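Local coordinates for LPXTG cell wall surface protein (Streptococcus gordonii, PDB 7AVH) that probably acts as a cell-wall-anchored adhesin, its tandem SHIRT repeats serving as a stalk that sets how far the binding region stands from the bacterial surface, at residues Y86-E91 against A111-L116. Sequence-based numbering, arbitrary orientation.
Sequences YKATHE and ADQTDL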
loop_
_atom_site.group_PDB
_atom_site.type_symbol
_atom_site.label_atom_id
_atom_site.label_comp_id
_atom_site.label_asym_id
_atom_site.label_seq_id
_atom_site.Cartn_x
_atom_site.Cartn_y
_atom_site.Cartn_z
ATOM N N TYR A 86 -2.501 3.675 -5.924
ATOM C CA TYR A 86 -2.842 4.196 -7.272
ATOM C C TYR A 86 -1.548 4.376 -8.057
ATOM O O TYR A 86 -0.446 4.286 -7.504
ATOM C CB TYR A 86 -3.664 5.454 -7.103
ATOM C CG TYR A 86 -4.980 5.197 -6.414
ATOM C CD1 TYR A 86 -6.060 4.699 -7.105
ATOM C CD2 TYR A 86 -5.126 5.331 -5.064
ATOM C CE1 TYR A 86 -7.248 4.386 -6.492
ATOM C CE2 TYR A 86 -6.319 4.945 -4.408
ATOM C CZ TYR A 86 -7.392 4.503 -5.132
ATOM O OH TYR A 86 -8.580 4.125 -4.527
ATOM N N LYS A 87 -1.755 4.727 -9.321
ATOM C CA LYS A 87 -0.647 4.964 -10.268
ATOM C C LYS A 87 -0.686 6.415 -10.739
ATOM O O LYS A 87 -1.692 7.072 -10.719
ATOM C CB LYS A 87 -0.782 4.032 -11.489
ATOM C CG LYS A 87 -0.690 2.568 -11.122
ATOM C CD LYS A 87 -0.658 1.677 -12.371
ATOM C CE LYS A 87 -0.632 0.211 -11.989
ATOM N NZ LYS A 87 -0.739 -0.683 -13.165
ATOM N N ALA A 88 0.472 6.823 -11.238
ATOM C CA ALA A 88 0.573 8.054 -12.039
ATOM C C ALA A 88 1.162 7.712 -13.380
ATOM O O ALA A 88 2.216 7.129 -13.445
ATOM C CB ALA A 88 1.426 9.071 -11.333
ATOM N N THR A 89 0.395 8.039 -14.442
ATOM C CA THR A 89 0.796 7.723 -15.804
ATOM C C THR A 89 1.120 9.018 -16.566
ATOM O O THR A 89 0.799 10.113 -16.111
ATOM C CB THR A 89 -0.380 6.944 -16.441
ATOM O OG1 THR A 89 -1.557 7.749 -16.408
ATOM C CG2 THR A 89 -0.684 5.651 -15.645
ATOM N N HIS A 90 1.685 8.769 -17.747
ATOM C CA HIS A 90 2.182 9.875 -18.599
ATOM C C HIS A 90 1.674 9.640 -19.977
ATOM O O HIS A 90 1.523 8.541 -20.485
ATOM C CB HIS A 90 3.731 9.862 -18.557
ATOM C CG HIS A 90 4.351 9.964 -17.207
ATOM N ND1 HIS A 90 4.449 8.863 -16.349
ATOM C CD2 HIS A 90 4.906 10.986 -16.541
ATOM C CE1 HIS A 90 5.048 9.265 -15.255
ATOM N NE2 HIS A 90 5.320 10.568 -15.278
ATOM N N GLU A 91 1.642 10.789 -20.689
ATOM C CA GLU A 91 1.348 10.819 -22.126
ATOM C C GLU A 91 2.116 11.996 -22.749
ATOM O O GLU A 91 2.316 12.967 -22.066
ATOM C CB GLU A 91 -0.135 11.038 -22.361
ATOM C CG GLU A 91 -0.675 11.343 -23.714
ATOM C CD GLU A 91 -2.149 11.599 -23.806
ATOM O OE1 GLU A 91 -2.918 11.659 -22.738
ATOM O OE2 GLU A 91 -2.559 11.688 -25.014
ATOM N N ALA A 111 7.924 5.559 -17.555
ATOM C CA ALA A 111 7.188 4.476 -16.934
ATOM C C ALA A 111 6.087 4.979 -15.991
ATOM O O ALA A 111 6.205 6.054 -15.386
ATOM C CB ALA A 111 8.193 3.624 -16.158
ATOM N N ASP A 112 5.062 4.145 -15.798
ATOM C CA ASP A 112 4.078 4.491 -14.772
ATOM C C ASP A 112 4.743 4.479 -13.366
ATOM O O ASP A 112 5.669 3.668 -13.122
ATOM C CB ASP A 112 2.962 3.478 -14.728
ATOM C CG ASP A 112 2.101 3.339 -15.923
ATOM O OD1 ASP A 112 2.211 4.225 -16.827
ATOM O OD2 ASP A 112 1.286 2.419 -15.964
ATOM N N GLN A 113 4.336 5.410 -12.554
ATOM C CA GLN A 113 4.666 5.395 -11.118
ATOM C C GLN A 113 3.597 4.572 -10.415
ATOM O O GLN A 113 2.438 4.752 -10.655
ATOM C CB GLN A 113 4.746 6.763 -10.526
ATOM C CG GLN A 113 5.703 7.684 -11.231
ATOM C CD GLN A 113 5.515 9.079 -10.715
ATOM O OE1 GLN A 113 4.988 9.328 -9.621
ATOM N NE2 GLN A 113 5.956 10.040 -11.482
ATOM N N THR A 114 4.011 3.614 -9.637
ATOM C CA THR A 114 3.058 2.698 -8.971
ATOM C C THR A 114 3.139 2.841 -7.462
ATOM O O THR A 114 4.048 3.420 -6.892
ATOM C CB THR A 114 3.350 1.287 -9.460
ATOM O OG1 THR A 114 4.620 0.825 -9.001
ATOM C CG2 THR A 114 3.239 1.063 -10.957
ATOM N N ASP A 115 2.122 2.228 -6.836
ATOM C CA ASP A 115 2.058 2.047 -5.358
ATOM C C ASP A 115 1.997 3.397 -4.646
ATOM O O ASP A 115 2.578 3.575 -3.586
ATOM C CB ASP A 115 3.227 1.210 -4.842
ATOM C CG ASP A 115 3.506 -0.016 -5.675
ATOM O OD1 ASP A 115 2.759 -1.002 -5.511
ATOM O OD2 ASP A 115 4.458 0.048 -6.522
ATOM N N LEU A 116 1.323 4.371 -5.276
ATOM C CA LEU A 116 1.166 5.703 -4.662
ATOM C C LEU A 116 0.015 5.658 -3.655
ATOM O O LEU A 116 -1.083 5.221 -3.961
ATOM C CB LEU A 116 0.898 6.747 -5.741
ATOM C CG LEU A 116 1.910 6.845 -6.895
ATOM C CD1 LEU A 116 1.565 7.971 -7.828
ATOM C CD2 LEU A 116 3.302 6.975 -6.366
HETATM O O HOH W 1 1.538 0.010 -14.733
HETATM O O HOH W 2 3.562 6.447 -17.671
#
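A111 approaches H90 through its carbonyl: A111 O lies 3.4 Å from H90 CE1, just ahead of the point where the two segments begin to pair as antiparallel strands. D112 follows; its CG, anti to its own carbonyl carbon (chi1 -64°), lays the carboxylate alongside T89, with D112 OD1 3.4 Å from the T89 CG2 methyl. The two oxygens take different waters. OD1 takes a bond from a water that also sits in the ring plane at the edge of H90, 2.9 Å from H90 ND1; OD2 takes one from a water that accepts from K87 NZ. The direct gap from K87 NZ to D112 OD2 is 4.6 Å, too long for a salt bridge; the water bridges the two charges.

Q113 is the first bridge, its N and O both bonded to A88, and its O also meets K87 CA at 3.1 Å. Its side chain crosses H90 at about a right angle, Q113 NE2 near the plane of the ring at its edge, but the amide hydrogen-bonds T123 and T125, and H90 NE2 is bonded to T125 N. T114 lies beside the extended K87 chain, methyl against methylenes, while T114 OG1 donates to D115 OD2 from above the carboxylate plane. D115, with positive phi (63°), makes the G1 bulge: D115 and L116 together face Y86, shifting the register by one. L116 then closes the pairing with reciprocal Y86 bonds, L116 N reaching Y86 O at 2.8 Å, and rests CD1 on A88 CB at 3.7 Å.

Strand 113-117 thus edges strand 72-94, whose other side pairs with strand 156-166 in this SHIRT domain. Chemically, the exposed K87 and D112 are joined through water rather than directly, so their electrostatic contribution is probably modest, and four backbone bonds carry the pairing.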